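Local coordinates for protein regulator of nonsense transcripts 2 (Homo sapiens, PDB 4CEM) that acts as a factor of nonsense-mediated mRNA decay, the region modelled here being the first of its three MIF4G domains, at residues Lys31-Phe45 with Leu109-Ala121. Numbering follows the deposited sequence.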
loop_
_atom_site.group_PDB
_atom_site.type_symbol
_atom_site.label_atom_id
_atom_site.label_comp_id
_atom_site.label_asym_id
_atom_site.label_seq_id
_atom_site.Cartn_x
_atom_site.Cartn_y
_atom_site.Cartn_z
ATOM N N LYS A 31 -18.210 -7.519 9.786
ATOM C CA LYS A 31 -19.288 -6.523 9.688
ATOM C C LYS A 31 -19.628 -6.144 8.258
ATOM O O LYS A 31 -20.803 -6.021 7.906
ATOM C CB LYS A 31 -18.946 -5.236 10.460
ATOM C CG LYS A 31 -19.691 -5.105 11.778
ATOM C CD LYS A 31 -19.762 -3.660 12.258
ATOM C CE LYS A 31 -21.077 -3.376 12.985
ATOM N NZ LYS A 31 -21.190 -1.942 13.381
ATOM N N ASN A 32 -18.600 -5.932 7.443
ATOM C CA ASN A 32 -18.812 -5.470 6.081
ATOM C C ASN A 32 -19.459 -6.530 5.198
ATOM O O ASN A 32 -20.409 -6.240 4.477
ATOM C CB ASN A 32 -17.502 -4.987 5.479
ATOM C CG ASN A 32 -17.074 -3.654 6.037
ATOM O OD1 ASN A 32 -17.907 -2.848 6.442
ATOM N ND2 ASN A 32 -15.774 -3.408 6.057
ATOM N N GLN A 33 -18.967 -7.759 5.268
ATOM C CA GLN A 33 -19.561 -8.847 4.503
ATOM C C GLN A 33 -20.999 -9.108 4.931
ATOM O O GLN A 33 -21.835 -9.471 4.103
ATOM C CB GLN A 33 -18.738 -10.122 4.658
ATOM C CG GLN A 33 -17.357 -10.027 4.045
ATOM C CD GLN A 33 -16.635 -11.356 4.023
ATOM O OE1 GLN A 33 -16.824 -12.197 4.901
ATOM N NE2 GLN A 33 -15.803 -11.552 3.012
ATOM N N ASN A 34 -21.289 -8.909 6.217
ATOM C CA ASN A 34 -22.636 -9.146 6.753
ATOM C C ASN A 34 -23.596 -7.955 6.606
ATOM O O ASN A 34 -24.761 -8.058 6.952
ATOM C CB ASN A 34 -22.543 -9.548 8.225
ATOM C CG ASN A 34 -23.652 -10.491 8.644
ATOM O OD1 ASN A 34 -23.841 -11.545 8.041
ATOM N ND2 ASN A 34 -24.375 -10.128 9.691
ATOM N N ALA A 35 -23.108 -6.839 6.068
ATOM C CA ALA A 35 -23.891 -5.599 5.935
ATOM C C ALA A 35 -25.262 -5.711 5.248
ATOM O O ALA A 35 -26.240 -5.139 5.732
ATOM C CB ALA A 35 -23.058 -4.542 5.218
ATOM N N PRO A 36 -25.343 -6.425 4.112
ATOM C CA PRO A 36 -26.578 -6.375 3.334
ATOM C C PRO A 36 -27.829 -6.623 4.154
ATOM O O PRO A 36 -28.760 -5.813 4.133
ATOM C CB PRO A 36 -26.391 -7.490 2.311
ATOM C CG PRO A 36 -24.923 -7.556 2.113
ATOM C CD PRO A 36 -24.321 -7.256 3.454
ATOM N N ASP A 37 -27.825 -7.714 4.905
ATOM C CA ASP A 37 -29.037 -8.181 5.561
ATOM C C ASP A 37 -29.569 -7.207 6.607
ATOM O O ASP A 37 -30.722 -7.327 7.006
ATOM C CB ASP A 37 -28.811 -9.561 6.180
ATOM C CG ASP A 37 -28.317 -10.579 5.164
ATOM O OD1 ASP A 37 -28.945 -10.708 4.089
ATOM O OD2 ASP A 37 -27.291 -11.241 5.441
ATOM N N SER A 38 -28.753 -6.249 7.047
ATOM C CA SER A 38 -29.207 -5.276 8.041
ATOM C C SER A 38 -28.798 -3.817 7.754
ATOM O O SER A 38 -28.324 -3.112 8.644
ATOM C CB SER A 38 -28.735 -5.695 9.438
ATOM O OG SER A 38 -27.392 -5.312 9.660
ATOM N N ARG A 39 -29.001 -3.363 6.520
ATOM C CA ARG A 39 -28.985 -1.934 6.243
ATOM C C ARG A 39 -30.305 -1.346 6.743
ATOM O O ARG A 39 -31.313 -2.054 6.789
ATOM C CB ARG A 39 -28.785 -1.662 4.750
ATOM C CG ARG A 39 -27.434 -2.131 4.245
ATOM C CD ARG A 39 -26.981 -1.362 3.027
ATOM N NE ARG A 39 -25.576 -1.607 2.683
ATOM C CZ ARG A 39 -25.130 -2.581 1.885
ATOM N NH1 ARG A 39 -25.966 -3.468 1.341
ATOM N NH2 ARG A 39 -23.828 -2.673 1.624
ATOM N N PRO A 40 -30.308 -0.063 7.138
ATOM C CA PRO A 40 -31.555 0.524 7.646
ATOM C C PRO A 40 -32.566 0.789 6.529
ATOM O O PRO A 40 -32.223 0.692 5.354
ATOM C CB PRO A 40 -31.099 1.843 8.289
ATOM C CG PRO A 40 -29.598 1.817 8.280
ATOM C CD PRO A 40 -29.206 0.909 7.162
ATOM N N GLU A 41 -33.797 1.133 6.894
ATOM C CA GLU A 41 -34.861 1.326 5.901
ATOM C C GLU A 41 -35.371 2.765 5.826
ATOM O O GLU A 41 -35.018 3.613 6.651
ATOM C CB GLU A 41 -36.032 0.353 6.115
ATOM C CG GLU A 41 -35.953 -0.545 7.343
ATOM C CD GLU A 41 -36.565 -1.913 7.092
ATOM O OE1 GLU A 41 -36.130 -2.591 6.132
ATOM O OE2 GLU A 41 -37.473 -2.315 7.854
ATOM N N GLU A 42 -36.177 3.013 4.794
ATOM C CA GLU A 42 -36.871 4.280 4.569
ATOM C C GLU A 42 -37.113 5.078 5.851
ATOM O O GLU A 42 -36.642 6.208 5.971
ATOM C CB GLU A 42 -38.200 3.993 3.840
ATOM C CG GLU A 42 -39.255 5.100 3.849
ATOM C CD GLU A 42 -38.875 6.304 3.004
ATOM O OE1 GLU A 42 -37.839 6.945 3.293
ATOM O OE2 GLU A 42 -39.628 6.618 2.056
ATOM N N ASN A 43 -37.830 4.490 6.806
ATOM C CA ASN A 43 -38.226 5.221 8.013
ATOM C C ASN A 43 -37.024 5.758 8.794
ATOM O O ASN A 43 -37.047 6.884 9.278
ATOM C CB ASN A 43 -39.159 4.381 8.908
ATOM C CG ASN A 43 -38.409 3.437 9.843
ATOM O OD1 ASN A 43 -37.285 3.004 9.558
ATOM N ND2 ASN A 43 -39.038 3.106 10.970
ATOM N N PHE A 44 -35.971 4.953 8.900
ATOM C CA PHE A 44 -34.754 5.365 9.588
ATOM C C PHE A 44 -34.117 6.547 8.862
ATOM O O PHE A 44 -33.676 7.501 9.489
ATOM C CB PHE A 44 -33.771 4.191 9.671
ATOM C CG PHE A 44 -32.455 4.544 10.293
ATOM C CD1 PHE A 44 -31.421 5.055 9.523
ATOM C CD2 PHE A 44 -32.244 4.367 11.646
ATOM C CE1 PHE A 44 -30.202 5.391 10.094
ATOM C CE2 PHE A 44 -31.022 4.691 12.224
ATOM C CZ PHE A 44 -30.002 5.204 11.444
ATOM N N PHE A 45 -34.063 6.475 7.539
ATOM C CA PHE A 45 -33.478 7.552 6.743
ATOM C C PHE A 45 -34.275 8.844 6.846
ATOM O O PHE A 45 -33.696 9.928 6.769
ATOM C CB PHE A 45 -33.326 7.121 5.282
ATOM C CG PHE A 45 -32.203 6.148 5.066
ATOM C CD1 PHE A 45 -30.880 6.577 5.121
ATOM C CD2 PHE A 45 -32.458 4.804 4.854
ATOM C CE1 PHE A 45 -29.838 5.685 4.945
ATOM C CE2 PHE A 45 -31.419 3.905 4.683
ATOM C CZ PHE A 45 -30.109 4.346 4.727
ATOM N N LEU A 109 -14.349 5.068 7.725
ATOM C CA LEU A 109 -15.452 5.851 7.160
ATOM C C LEU A 109 -16.061 5.117 5.986
ATOM O O LEU A 109 -17.274 5.121 5.831
ATOM C CB LEU A 109 -15.015 7.254 6.731
ATOM C CG LEU A 109 -14.710 8.229 7.879
ATOM C CD1 LEU A 109 -14.129 9.543 7.363
ATOM C CD2 LEU A 109 -15.937 8.474 8.749
ATOM N N CYS A 110 -15.222 4.477 5.172
ATOM C CA CYS A 110 -15.729 3.674 4.061
ATOM C C CYS A 110 -16.633 2.524 4.545
ATOM O O CYS A 110 -17.591 2.152 3.860
ATOM C CB CYS A 110 -14.584 3.133 3.203
ATOM S SG CYS A 110 -13.738 4.363 2.177
ATOM N N SER A 111 -16.350 1.989 5.735
ATOM C CA SER A 111 -17.152 0.905 6.307
ATOM C C SER A 111 -18.496 1.391 6.820
ATOM O O SER A 111 -19.490 0.671 6.731
ATOM C CB SER A 111 -16.397 0.194 7.436
ATOM O OG SER A 111 -15.180 -0.356 6.962
ATOM N N LEU A 112 -18.544 2.600 7.372
ATOM C CA LEU A 112 -19.827 3.152 7.810
ATOM C C LEU A 112 -20.727 3.430 6.595
ATOM O O LEU A 112 -21.926 3.167 6.634
ATOM C CB LEU A 112 -19.637 4.416 8.648
ATOM C CG LEU A 112 -18.874 4.313 9.973
ATOM C CD1 LEU A 112 -18.683 5.705 10.556
ATOM C CD2 LEU A 112 -19.594 3.412 10.960
ATOM N N PHE A 113 -20.144 3.944 5.518
ATOM C CA PHE A 113 -20.876 4.148 4.258
ATOM C C PHE A 113 -21.400 2.823 3.738
ATOM O O PHE A 113 -22.592 2.661 3.503
ATOM C CB PHE A 113 -19.973 4.776 3.186
ATOM C CG PHE A 113 -20.029 6.279 3.138
ATOM C CD1 PHE A 113 -21.096 6.926 2.520
ATOM C CD2 PHE A 113 -19.018 7.048 3.695
ATOM C CE1 PHE A 113 -21.153 8.307 2.461
ATOM C CE2 PHE A 113 -19.070 8.432 3.643
ATOM C CZ PHE A 113 -20.139 9.062 3.024
ATOM N N HIS A 114 -20.486 1.875 3.573
ATOM C CA HIS A 114 -20.825 0.558 3.051
ATOM C C HIS A 114 -21.902 -0.105 3.846
ATOM O O HIS A 114 -22.804 -0.689 3.273
ATOM C CB HIS A 114 -19.593 -0.328 3.028
ATOM C CG HIS A 114 -19.884 -1.759 2.647
ATOM N ND1 HIS A 114 -20.356 -2.101 1.439
ATOM C CD2 HIS A 114 -19.747 -2.945 3.370
ATOM C CE1 HIS A 114 -20.517 -3.436 1.387
ATOM N NE2 HIS A 114 -20.142 -3.948 2.575
ATOM N N GLN A 115 -21.828 -0.004 5.172
ATOM C CA GLN A 115 -22.795 -0.672 6.050
ATOM C C GLN A 115 -24.167 0.004 6.038
ATOM O O GLN A 115 -25.170 -0.624 6.390
ATOM C CB GLN A 115 -22.264 -0.782 7.487
ATOM C CG GLN A 115 -21.151 -1.810 7.660
ATOM C CD GLN A 115 -20.332 -1.604 8.930
ATOM O OE1 GLN A 115 -20.879 -1.336 9.997
ATOM N NE2 GLN A 115 -19.019 -1.745 8.820
ATOM N N ARG A 116 -24.219 1.271 5.641
ATOM C CA ARG A 116 -25.487 1.986 5.577
ATOM C C ARG A 116 -26.103 2.013 4.173
ATOM O O ARG A 116 -27.319 1.917 4.053
ATOM C CB ARG A 116 -25.321 3.409 6.098
ATOM C CG ARG A 116 -26.644 4.117 6.336
ATOM C CD ARG A 116 -26.467 5.328 7.230
ATOM N NE ARG A 116 -26.418 4.974 8.647
ATOM C CZ ARG A 116 -26.315 5.860 9.639
ATOM N NH1 ARG A 116 -26.241 7.166 9.383
ATOM N NH2 ARG A 116 -26.284 5.443 10.898
ATOM N N TYR A 117 -25.262 2.123 3.139
ATOM C CA TYR A 117 -25.707 2.358 1.758
ATOM C C TYR A 117 -25.237 1.310 0.740
ATOM O O TYR A 117 -24.043 1.194 0.460
ATOM C CB TYR A 117 -25.202 3.722 1.287
ATOM C CG TYR A 117 -25.558 4.865 2.207
ATOM C CD1 TYR A 117 -26.820 5.452 2.164
ATOM C CD2 TYR A 117 -24.631 5.379 3.102
ATOM C CE1 TYR A 117 -27.148 6.510 2.995
ATOM C CE2 TYR A 117 -24.956 6.438 3.934
ATOM C CZ TYR A 117 -26.214 6.994 3.875
ATOM O OH TYR A 117 -26.540 8.035 4.697
ATOM N N ALA A 118 -26.193 0.593 0.152
ATOM C CA ALA A 118 -25.917 -0.399 -0.894
ATOM C C ALA A 118 -25.179 0.156 -2.112
ATOM O O ALA A 118 -24.409 -0.563 -2.737
ATOM C CB ALA A 118 -27.211 -1.073 -1.330
ATOM N N ASP A 119 -25.391 1.426 -2.441
ATOM C CA ASP A 119 -24.750 2.041 -3.614
ATOM C C ASP A 119 -23.272 2.334 -3.450
ATOM O O ASP A 119 -22.598 2.655 -4.432
ATOM C CB ASP A 119 -25.426 3.370 -3.968
ATOM C CG ASP A 119 -26.824 3.194 -4.478
ATOM O OD1 ASP A 119 -27.263 2.036 -4.619
ATOM O OD2 ASP A 119 -27.492 4.222 -4.729
ATOM N N PHE A 120 -22.763 2.254 -2.226
ATOM C CA PHE A 120 -21.412 2.728 -1.957
ATOM C C PHE A 120 -20.329 1.911 -2.647
ATOM O O PHE A 120 -19.526 2.461 -3.397
ATOM C CB PHE A 120 -21.142 2.773 -0.453
ATOM C CG PHE A 120 -19.829 3.418 -0.102
ATOM C CD1 PHE A 120 -19.642 4.784 -0.293
ATOM C CD2 PHE A 120 -18.780 2.667 0.406
ATOM C CE1 PHE A 120 -18.438 5.389 0.018
ATOM C CE2 PHE A 120 -17.572 3.269 0.718
ATOM C CZ PHE A 120 -17.400 4.630 0.524
ATOM N N ALA A 121 -20.306 0.607 -2.391
ATOM C CA ALA A 121 -19.203 -0.246 -2.864
ATOM C C ALA A 121 -19.050 -0.221 -4.384
ATOM O O ALA A 121 -17.942 -0.010 -4.879
ATOM C CB ALA A 121 -19.356 -1.679 -2.361
#
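With CG beside the backbone N (chi1 -65°) and the chain extended to NE, Arg39 reaches the His114 carbonyl. His114 itself holds CG opposite its backbone N (chi1 173°), which brings its NE2 within bonding distance of Asn32 O. The contact belongs to the all-helical MIF4G fold. It lays the end of helix 6-33, the linker that follows and helix 42-46 against the C-terminal end of helix 103-116 and the turn into helix 120-137. Arg39 grips the His114 carbonyl O side-on, with NE at 3.0 Å and NH2 at 2.8 Å from that one atom. The oxygen lies in the guanidinium plane. Ala118 CA sits over the centre of one guanidinium face, and Ala35 CB lies toward the rim of the other. Cutting Arg39 back to alanine is likely to leave the His114 carbonyl without these two donors and open a gap beside Ala118.

His114 NE2 donates a hydrogen bond to Asn32 O, at the end of helix 6-33, at 3.0 Å. Ala35 N reaches the same oxygen from the opposite face of its plane. Gln115 NE2 donates to Asn32 OD1 at 2.8 Å in a fairly straight bond. Farther along, Phe44 presents its ring edge to one face of the Arg116 guanidinium. Tyr117, whose OH is hydrogen-bonded to Leu82 N, meets Phe45 obliquely, CE1 to CE1 at 3.4 Å. Phe45 CZ lies 3.8 Å from Arg116 O, which sits at the ring edge.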